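PDB 4CC9: protein Vpx from Simian immunodeficiency virus, which recruits the host CUL4A-DDB1 E3 ligase through DCAF-1 to have SAMHD1 degraded, and takes part in nuclear import of the viral pre-integration complex. Local coordinates for residues 17-22 with 109-114; 31-36 with 73-78; 45-50 with 84-89. One frame throughout, in Å; residues are numbered along the deposited sequence.

Contact 1. Residues 17-22 with 109-114; sequences PGNSGE and GPPPPP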
loop_
_atom_site.group_PDB
_atom_site.type_symbol
_atom_site.label_atom_id
_atom_site.label_comp_id
_atom_site.label_asym_id
_atom_site.label_seq_id
_atom_site.Cartn_x
_atom_site.Cartn_y
_atom_site.Cartn_z
ATOM N N PRO B 17 2.772 -21.506 3.154
ATOM C CA PRO B 17 1.414 -21.592 3.705
ATOM C C PRO B 17 1.116 -20.425 4.635
ATOM O O PRO B 17 2.031 -19.926 5.298
ATOM C CB PRO B 17 1.427 -22.908 4.500
ATOM C CG PRO B 17 2.886 -23.292 4.645
ATOM C CD PRO B 17 3.612 -22.669 3.502
ATOM N N GLY B 18 -0.145 -19.999 4.677
ATOM C CA GLY B 18 -0.559 -18.905 5.532
ATOM C C GLY B 18 -0.373 -19.139 7.019
ATOM O O GLY B 18 -0.457 -20.271 7.492
ATOM N N ASN B 19 -0.151 -18.061 7.768
ATOM C CA ASN B 19 -0.012 -18.156 9.222
ATOM C C ASN B 19 -1.202 -17.588 10.017
ATOM O O ASN B 19 -1.229 -17.687 11.258
ATOM C CB ASN B 19 1.288 -17.484 9.674
ATOM C CG ASN B 19 1.269 -15.970 9.475
ATOM O OD1 ASN B 19 0.268 -15.383 9.053
ATOM N ND2 ASN B 19 2.362 -15.333 9.814
ATOM N N SER B 20 -2.173 -16.994 9.318
ATOM C CA SER B 20 -3.324 -16.369 9.997
ATOM C C SER B 20 -4.088 -17.370 10.857
ATOM O O SER B 20 -4.515 -17.053 11.979
ATOM C CB SER B 20 -4.285 -15.713 8.997
ATOM O OG SER B 20 -3.669 -14.637 8.316
ATOM N N GLY B 21 -4.243 -18.582 10.332
ATOM C CA GLY B 21 -4.928 -19.644 11.049
ATOM C C GLY B 21 -4.138 -20.165 12.237
ATOM O O GLY B 21 -4.682 -20.937 13.035
ATOM N N GLU B 22 -2.872 -19.751 12.364
ATOM C CA GLU B 22 -2.028 -20.233 13.467
ATOM C C GLU B 22 -2.177 -19.394 14.751
ATOM O O GLU B 22 -1.698 -19.782 15.815
ATOM C CB GLU B 22 -0.553 -20.338 13.045
ATOM C CG GLU B 22 -0.290 -21.278 11.873
ATOM C CD GLU B 22 -0.875 -22.687 12.077
ATOM O OE1 GLU B 22 -0.540 -23.336 13.092
ATOM O OE2 GLU B 22 -1.667 -23.151 11.221
ATOM N N GLY B 109 4.205 -10.198 18.224
ATOM C CA GLY B 109 4.384 -10.157 16.783
ATOM C C GLY B 109 3.446 -11.065 16.013
ATOM O O GLY B 109 2.339 -11.369 16.468
ATOM N N PRO B 110 3.892 -11.523 14.840
ATOM C CA PRO B 110 3.104 -12.436 14.007
ATOM C C PRO B 110 3.066 -13.839 14.616
ATOM O O PRO B 110 4.017 -14.219 15.298
ATOM C CB PRO B 110 3.884 -12.467 12.678
ATOM C CG PRO B 110 5.183 -11.742 12.924
ATOM C CD PRO B 110 5.284 -11.408 14.376
ATOM N N PRO B 111 1.984 -14.597 14.372
ATOM C CA PRO B 111 1.898 -15.985 14.856
ATOM C C PRO B 111 2.880 -16.827 14.060
ATOM O O PRO B 111 3.257 -16.393 12.969
ATOM C CB PRO B 111 0.454 -16.391 14.521
ATOM C CG PRO B 111 0.036 -15.472 13.392
ATOM C CD PRO B 111 0.836 -14.207 13.524
ATOM N N PRO B 112 3.274 -18.003 14.575
ATOM C CA PRO B 112 4.302 -18.811 13.905
ATOM C C PRO B 112 3.794 -19.446 12.609
ATOM O O PRO B 112 2.584 -19.619 12.447
ATOM C CB PRO B 112 4.578 -19.947 14.916
ATOM C CG PRO B 112 3.802 -19.606 16.172
ATOM C CD PRO B 112 2.683 -18.711 15.726
ATOM N N PRO B 113 4.711 -19.837 11.711
ATOM C CA PRO B 113 4.265 -20.635 10.563
ATOM C C PRO B 113 3.652 -21.944 11.063
ATOM O O PRO B 113 4.002 -22.410 12.149
ATOM C CB PRO B 113 5.569 -20.974 9.825
ATOM C CG PRO B 113 6.646 -20.150 10.453
ATOM C CD PRO B 113 6.179 -19.782 11.830
ATOM N N PRO B 114 2.748 -22.538 10.281
ATOM C CA PRO B 114 2.317 -23.895 10.632
ATOM C C PRO B 114 3.503 -24.844 10.409
ATOM O O PRO B 114 4.444 -24.462 9.699
ATOM C CB PRO B 114 1.211 -24.178 9.611
ATOM C CG PRO B 114 1.604 -23.364 8.406
ATOM C CD PRO B 114 2.257 -22.107 8.955
#
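Pro114 lays its ring against three residues of the loop ahead of helix 25-43. Its CG meets Pro17 CB at 3.9 Å, and its CD lies against Gly18 O. Its CB is 3.5 Å from Glu22 OE2, the Glu22 side chain crossing that of Pro114 at about a right angle. Three residues earlier Pro111 repeats the approach: its CG sits 3.3 Å from Asn19 O, and the Asn19 side chain passes across the ring. Between the two rings the carbonyl of Pro112 points into the loop, its O 3.3 Å from Glu22 CB. This spacing of three follows from the backbone of 110-114, whose phi and psi near -70° and 155° are those of a left-handed polyproline II helix. On the loop side, Glu22 N donates a hydrogen bond to Asn19 O (2.9 Å), closing the short 3-10 turn, and a bend at chi2 (-53°) folds the Glu22 chain toward Pro114. Asn19 OD1 is held by the backbone of another protein's chain, which also binds Ser20. With no clear hydrogen bond between the segments, the polyproline tail is joined to the N-terminal loop chiefly by van der Waals contact of ring carbons with carbonyl oxygens and side chains.

Contact 2. Residues 31-36 with 73-78; sequences WLDRTV and YTKYRY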
loop_
_atom_site.group_PDB
_atom_site.type_symbol
_atom_site.label_atom_id
_atom_site.label_comp_id
_atom_site.label_asym_id
_atom_site.label_seq_id
_atom_site.Cartn_x
_atom_site.Cartn_y
_atom_site.Cartn_z
ATOM N N TRP B 31 -6.289 -9.615 20.816
ATOM C CA TRP B 31 -5.942 -8.723 19.711
ATOM C C TRP B 31 -7.081 -7.735 19.461
ATOM O O TRP B 31 -6.840 -6.544 19.267
ATOM C CB TRP B 31 -5.660 -9.495 18.414
ATOM C CG TRP B 31 -5.670 -8.580 17.207
ATOM C CD1 TRP B 31 -4.665 -7.752 16.803
ATOM C CD2 TRP B 31 -6.757 -8.372 16.281
ATOM N NE1 TRP B 31 -5.050 -7.057 15.675
ATOM C CE2 TRP B 31 -6.324 -7.420 15.334
ATOM C CE3 TRP B 31 -8.036 -8.910 16.156
ATOM C CZ2 TRP B 31 -7.134 -6.991 14.281
ATOM C CZ3 TRP B 31 -8.841 -8.478 15.110
ATOM C CH2 TRP B 31 -8.388 -7.522 14.192
ATOM N N LEU B 32 -8.318 -8.228 19.470
ATOM C CA LEU B 32 -9.442 -7.356 19.151
ATOM C C LEU B 32 -9.618 -6.292 20.218
ATOM O O LEU B 32 -9.772 -5.119 19.887
ATOM C CB LEU B 32 -10.731 -8.141 18.931
ATOM C CG LEU B 32 -12.015 -7.300 18.822
ATOM C CD1 LEU B 32 -11.962 -6.320 17.650
ATOM C CD2 LEU B 32 -13.255 -8.196 18.711
ATOM N N ASP B 33 -9.554 -6.689 21.489
ATOM C CA ASP B 33 -9.735 -5.744 22.589
ATOM C C ASP B 33 -8.629 -4.704 22.628
ATOM O O ASP B 33 -8.884 -3.504 22.747
ATOM C CB ASP B 33 -9.784 -6.483 23.921
ATOM C CG ASP B 33 -11.114 -7.194 24.144
ATOM O OD1 ASP B 33 -12.161 -6.616 23.775
ATOM O OD2 ASP B 33 -11.108 -8.329 24.678
ATOM N N ARG B 34 -7.391 -5.171 22.515
ATOM C CA ARG B 34 -6.246 -4.282 22.594
ATOM C C ARG B 34 -6.212 -3.300 21.426
ATOM O O ARG B 34 -5.967 -2.109 21.639
ATOM C CB ARG B 34 -4.948 -5.089 22.695
ATOM C CG ARG B 34 -3.730 -4.265 23.068
ATOM N N THR B 35 -6.500 -3.773 20.205
ATOM C CA THR B 35 -6.402 -2.910 19.013
ATOM C C THR B 35 -7.462 -1.796 18.954
ATOM O O THR B 35 -7.164 -0.678 18.505
ATOM C CB THR B 35 -6.439 -3.728 17.682
ATOM O OG1 THR B 35 -5.429 -4.746 17.699
ATOM C CG2 THR B 35 -6.187 -2.823 16.474
ATOM N N VAL B 36 -8.692 -2.086 19.392
ATOM C CA VAL B 36 -9.742 -1.060 19.359
ATOM C C VAL B 36 -9.373 0.097 20.290
ATOM O O VAL B 36 -9.545 1.276 19.936
ATOM C CB VAL B 36 -11.187 -1.623 19.618
ATOM C CG1 VAL B 36 -11.200 -2.597 20.757
ATOM C CG2 VAL B 36 -12.175 -0.493 19.916
ATOM N N TYR B 73 -18.299 -9.028 17.450
ATOM C CA TYR B 73 -18.595 -8.713 16.062
ATOM C C TYR B 73 -18.771 -7.199 15.891
ATOM O O TYR B 73 -18.219 -6.600 14.953
ATOM C CB TYR B 73 -19.821 -9.484 15.573
ATOM C CG TYR B 73 -20.100 -9.245 14.116
ATOM C CD1 TYR B 73 -19.416 -9.947 13.130
ATOM C CD2 TYR B 73 -21.028 -8.302 13.722
ATOM C CE1 TYR B 73 -19.658 -9.708 11.784
ATOM C CE2 TYR B 73 -21.272 -8.053 12.382
ATOM C CZ TYR B 73 -20.587 -8.753 11.424
ATOM O OH TYR B 73 -20.842 -8.496 10.101
ATOM N N THR B 74 -19.498 -6.580 16.822
ATOM C CA THR B 74 -19.778 -5.148 16.753
ATOM C C THR B 74 -18.479 -4.343 16.787
ATOM O O THR B 74 -18.272 -3.432 15.973
ATOM C CB THR B 74 -20.685 -4.706 17.925
ATOM O OG1 THR B 74 -21.939 -5.398 17.848
ATOM C CG2 THR B 74 -20.936 -3.215 17.885
ATOM N N LYS B 75 -17.590 -4.685 17.713
ATOM C CA LYS B 75 -16.307 -3.995 17.784
ATOM C C LYS B 75 -15.512 -4.170 16.496
ATOM O O LYS B 75 -14.822 -3.244 16.059
ATOM C CB LYS B 75 -15.491 -4.492 18.964
ATOM C CG LYS B 75 -16.024 -4.045 20.303
ATOM C CD LYS B 75 -15.340 -4.841 21.393
ATOM C CE LYS B 75 -14.373 -3.999 22.156
ATOM N NZ LYS B 75 -13.609 -4.864 23.078
ATOM N N TYR B 76 -15.635 -5.342 15.873
ATOM C CA TYR B 76 -14.854 -5.633 14.678
ATOM C C TYR B 76 -15.309 -4.821 13.457
ATOM O O TYR B 76 -14.465 -4.271 12.725
ATOM C CB TYR B 76 -14.875 -7.129 14.384
ATOM C CG TYR B 76 -14.084 -7.520 13.157
ATOM C CD1 TYR B 76 -12.714 -7.723 13.227
ATOM C CD2 TYR B 76 -14.712 -7.688 11.926
ATOM C CE1 TYR B 76 -11.989 -8.082 12.096
ATOM C CE2 TYR B 76 -13.994 -8.046 10.793
ATOM C CZ TYR B 76 -12.639 -8.247 10.882
ATOM O OH TYR B 76 -11.935 -8.605 9.751
ATOM N N ARG B 77 -16.627 -4.740 13.224
ATOM C CA ARG B 77 -17.121 -3.877 12.137
ATOM C C ARG B 77 -16.696 -2.424 12.372
ATOM O O ARG B 77 -16.367 -1.698 11.431
ATOM C CB ARG B 77 -18.645 -3.959 11.971
ATOM C CG ARG B 77 -19.159 -5.364 11.619
ATOM C CD ARG B 77 -18.570 -5.874 10.303
ATOM N NE ARG B 77 -18.881 -4.951 9.219
ATOM C CZ ARG B 77 -19.946 -5.041 8.424
ATOM N NH1 ARG B 77 -20.816 -6.040 8.570
ATOM N NH2 ARG B 77 -20.144 -4.123 7.472
ATOM N N TYR B 78 -16.680 -2.006 13.631
ATOM C CA TYR B 78 -16.291 -0.640 13.940
ATOM C C TYR B 78 -14.800 -0.411 13.637
ATOM O O TYR B 78 -14.433 0.600 13.037
ATOM C CB TYR B 78 -16.619 -0.301 15.406
ATOM C CG TYR B 78 -15.905 0.936 15.909
ATOM C CD1 TYR B 78 -16.390 2.205 15.620
ATOM C CD2 TYR B 78 -14.748 0.835 16.674
ATOM C CE1 TYR B 78 -15.743 3.351 16.084
ATOM C CE2 TYR B 78 -14.095 1.970 17.141
ATOM C CZ TYR B 78 -14.603 3.222 16.833
ATOM O OH TYR B 78 -13.977 4.352 17.277
#
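Helices 25-43 and 71-91 of the three-helix Vpr/Vpx fold cross here at 46°, with the axes of the short segments 10.4 Å apart. That is a wide spacing, bridged by long side chains. The better-packed part is apolar. Leu32, its CG anti to the backbone N (chi1 170°), reaches the second helix with CD1, which lies 4.2 Å from Lys75 CB and equally near the backbone N of Tyr76. Beside it Trp31 and Tyr76 meet rim to rim, CH2 of the indole against CE1 of the phenol. The polar ends of this pair, the indole NE1 and the Tyr76 OH, hydrogen-bond to a polar and an acidic side chain, respectively, of another protein's chain. One turn on from Leu32, Val36 brings CG2 up at the edge of the Tyr78 ring, near its plane. Tyr78 is fixed from beyond the contact by a hydrogen bond of its OH to Asn40 and by an edge-to-face pairing with Trp56 of helix 49-66.

Residues 73-78 belong to a segment that, as in related proteins, probably acts as a nuclear localization signal, so part of that motif is engaged in helix packing and protein binding in this complex.

The looser side is polar and consists of Asp33 and Lys75, both partly exposed. Lys75 runs across helix 31-36, at about a right angle to Val36, and bends at chi3 (108°), carrying its ammonium to Asp33 in a salt bridge whose exact length is uncertain. Just before that ammonium, the CG1 methyl of Val36 touches Lys75 CE at 3.7 Å.

Contact 3. Residues 45-50 with 84-89; sequences NHLPRE and KAMFMH. With ZN (zinc ion), chain F.
His46 sets its CG anti to the carbonyl carbon (chi1 -62°), whereas His89 holds CG anti to the backbone N (chi1 174°), and these two choices swing the imidazoles from a loop and a helix onto one zinc ion. The metal is bound by ND1 of His46 at 2.0 Å and by NE2 of His89 at 2.1 Å, so the two rings present different nitrogens. The ligand atoms His46 ND1 and His89 NE2 are 3.3 Å apart, neighbours because they share the metal and not through a hydrogen bond. The ring planes stand at 69° to each other in an oblique pairing. His46 CB lies over one face of the His89 ring, 3.9 Å from its centroid, in a CH-pi contact displaced toward the rim.

Cys94 and Cys96 supply the remaining two ligands, making a His2Cys2 zinc site that ties the link between helices 25-43 and 49-66 to the end of helix 71-91 and the chain just beyond it. Two thiolates, if both are deprotonated as is usual on zinc, would balance the charge of the ion.

Next to the metal site, an apolar group of side chains joins the same two segments. Leu47 extends its chain, CD1 anti to CA, so that CD1 reaches Met86 SD at 4.0 Å and Ala85 CB at 4.1 Å, while CD2 lies alongside His89 CB, the Leu47 and His89 chains passing in opposite directions. Met86, bent at both chi2 and chi3, curls its methyl back toward the His46 ring, where CE meets CD2 obliquely at 4.1 Å. The Met86 side chain also packs on an aromatic side chain of another protein's chain.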
loop_
_atom_site.group_PDB
_atom_site.type_symbol
_atom_site.label_atom_id
_atom_site.label_comp_id
_atom_site.label_asym_id
_atom_site.label_seq_id
_atom_site.Cartn_x
_atom_site.Cartn_y
_atom_site.Cartn_z
ATOM N N ASN B 45 -5.559 12.021 17.625
ATOM C CA ASN B 45 -4.511 12.964 17.229
ATOM C C ASN B 45 -4.528 13.308 15.736
ATOM O O ASN B 45 -3.675 14.056 15.266
ATOM C CB ASN B 45 -3.124 12.419 17.587
ATOM C CG ASN B 45 -2.959 12.171 19.075
ATOM O OD1 ASN B 45 -3.575 12.843 19.899
ATOM N ND2 ASN B 45 -2.115 11.204 19.425
ATOM N N HIS B 46 -5.485 12.760 14.990
ATOM C CA HIS B 46 -5.531 12.967 13.540
ATOM C C HIS B 46 -6.928 13.319 13.057
ATOM O O HIS B 46 -7.091 14.108 12.130
ATOM C CB HIS B 46 -5.066 11.710 12.794
ATOM C CG HIS B 46 -3.650 11.325 13.080
ATOM N ND1 HIS B 46 -2.582 11.808 12.346
ATOM C CD2 HIS B 46 -3.124 10.500 14.012
ATOM C CE1 HIS B 46 -1.461 11.297 12.818
ATOM N NE2 HIS B 46 -1.759 10.502 13.829
ATOM N N LEU B 47 -7.938 12.707 13.666
ATOM C CA LEU B 47 -9.311 12.870 13.205
ATOM C C LEU B 47 -10.076 13.667 14.245
ATOM O O LEU B 47 -9.723 13.632 15.427
ATOM C CB LEU B 47 -9.970 11.500 12.994
ATOM C CG LEU B 47 -9.169 10.487 12.164
ATOM C CD1 LEU B 47 -9.889 9.168 12.073
ATOM C CD2 LEU B 47 -8.887 11.026 10.764
ATOM N N PRO B 48 -11.114 14.403 13.810
ATOM C CA PRO B 48 -11.967 15.116 14.774
ATOM C C PRO B 48 -12.615 14.156 15.767
ATOM O O PRO B 48 -13.255 13.179 15.363
ATOM C CB PRO B 48 -13.029 15.801 13.894
ATOM C CG PRO B 48 -12.842 15.271 12.493
ATOM C CD PRO B 48 -11.444 14.729 12.410
ATOM N N ARG B 49 -12.428 14.443 17.053
ATOM C CA ARG B 49 -12.932 13.617 18.143
ATOM C C ARG B 49 -14.411 13.275 18.011
ATOM O O ARG B 49 -14.832 12.172 18.354
ATOM C CB ARG B 49 -12.685 14.318 19.477
ATOM C CG ARG B 49 -12.682 13.401 20.693
ATOM C CD ARG B 49 -12.214 14.159 21.918
ATOM N NE ARG B 49 -13.060 13.902 23.079
ATOM C CZ ARG B 49 -12.732 13.076 24.066
ATOM N NH1 ARG B 49 -11.569 12.433 24.028
ATOM N NH2 ARG B 49 -13.557 12.897 25.092
ATOM N N GLU B 50 -15.210 14.204 17.509
ATOM C CA GLU B 50 -16.636 13.933 17.452
ATOM C C GLU B 50 -16.991 12.977 16.320
ATOM O O GLU B 50 -18.077 12.392 16.305
ATOM C CB GLU B 50 -17.454 15.227 17.421
ATOM C CG GLU B 50 -17.436 15.976 18.765
ATOM C CD GLU B 50 -17.865 15.105 19.959
ATOM O OE1 GLU B 50 -18.934 14.456 19.882
ATOM O OE2 GLU B 50 -17.134 15.071 20.981
ATOM N N LYS B 84 -10.066 2.203 7.899
ATOM C CA LYS B 84 -10.200 2.825 6.573
ATOM C C LYS B 84 -10.120 4.343 6.634
ATOM O O LYS B 84 -9.510 4.969 5.765
ATOM C CB LYS B 84 -11.478 2.362 5.853
ATOM C CG LYS B 84 -11.401 0.900 5.428
ATOM C CD LYS B 84 -12.718 0.342 4.929
ATOM C CE LYS B 84 -12.680 -1.196 5.019
ATOM N NZ LYS B 84 -13.811 -1.872 4.337
ATOM N N ALA B 85 -10.724 4.932 7.666
ATOM C CA ALA B 85 -10.626 6.374 7.875
ATOM C C ALA B 85 -9.161 6.775 8.055
ATOM O O ALA B 85 -8.704 7.767 7.479
ATOM C CB ALA B 85 -11.465 6.815 9.095
ATOM N N MET B 86 -8.415 5.995 8.833
ATOM C CA MET B 86 -7.006 6.319 9.084
ATOM C C MET B 86 -6.187 6.180 7.809
ATOM O O MET B 86 -5.314 7.005 7.538
ATOM C CB MET B 86 -6.416 5.432 10.183
ATOM C CG MET B 86 -6.904 5.786 11.572
ATOM S SD MET B 86 -6.318 7.418 12.072
ATOM C CE MET B 86 -4.557 7.094 12.240
ATOM N N PHE B 87 -6.484 5.141 7.027
ATOM C CA PHE B 87 -5.838 4.935 5.731
ATOM C C PHE B 87 -6.048 6.158 4.839
ATOM O O PHE B 87 -5.116 6.639 4.203
ATOM C CB PHE B 87 -6.410 3.681 5.062
ATOM C CG PHE B 87 -5.995 3.485 3.619
ATOM C CD1 PHE B 87 -4.793 2.853 3.296
ATOM C CD2 PHE B 87 -6.832 3.879 2.584
ATOM C CE1 PHE B 87 -4.412 2.637 1.948
ATOM C CE2 PHE B 87 -6.475 3.665 1.235
ATOM C CZ PHE B 87 -5.262 3.040 0.919
ATOM N N MET B 88 -7.275 6.658 4.781
ATOM C CA MET B 88 -7.544 7.818 3.942
ATOM C C MET B 88 -6.787 9.053 4.442
ATOM O O MET B 88 -6.238 9.820 3.647
ATOM C CB MET B 88 -9.049 8.084 3.850
ATOM C CG MET B 88 -9.778 7.048 2.977
ATOM S SD MET B 88 -11.559 7.318 2.788
ATOM C CE MET B 88 -12.136 6.982 4.447
ATOM N N HIS B 89 -6.723 9.227 5.758
ATOM C CA HIS B 89 -6.027 10.389 6.319
ATOM C C HIS B 89 -4.534 10.377 5.992
ATOM O O HIS B 89 -3.964 11.405 5.636
ATOM C CB HIS B 89 -6.236 10.474 7.834
ATOM C CG HIS B 89 -5.443 11.558 8.495
ATOM N ND1 HIS B 89 -5.874 12.870 8.545
ATOM C CD2 HIS B 89 -4.259 11.523 9.141
ATOM C CE1 HIS B 89 -4.981 13.596 9.193
ATOM N NE2 HIS B 89 -3.989 12.809 9.565
HETATM ZN ZN ZN F . -2.547 13.254 10.976
#

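In the fold
Helix 71-91 connects two of the three sites: contact 2 uses residues near its beginning and contact 3 its last turns, with centres about 17 Å apart and nearest atoms about 7 Å apart. Along the sequence their segments alternate, so the two contacts tie helix 71-91 first to helix 25-43 and then to the approach to helix 49-66. Contact 1 encloses both, bringing together the chain ahead of the first helix and the tail beyond the last. It lies on the opposite side of the chain's centre from the zinc-binding contact 3, centres about 30 Å and nearest atoms about 17 Å apart; its nearest atoms are about 8 Å from those of contact 2.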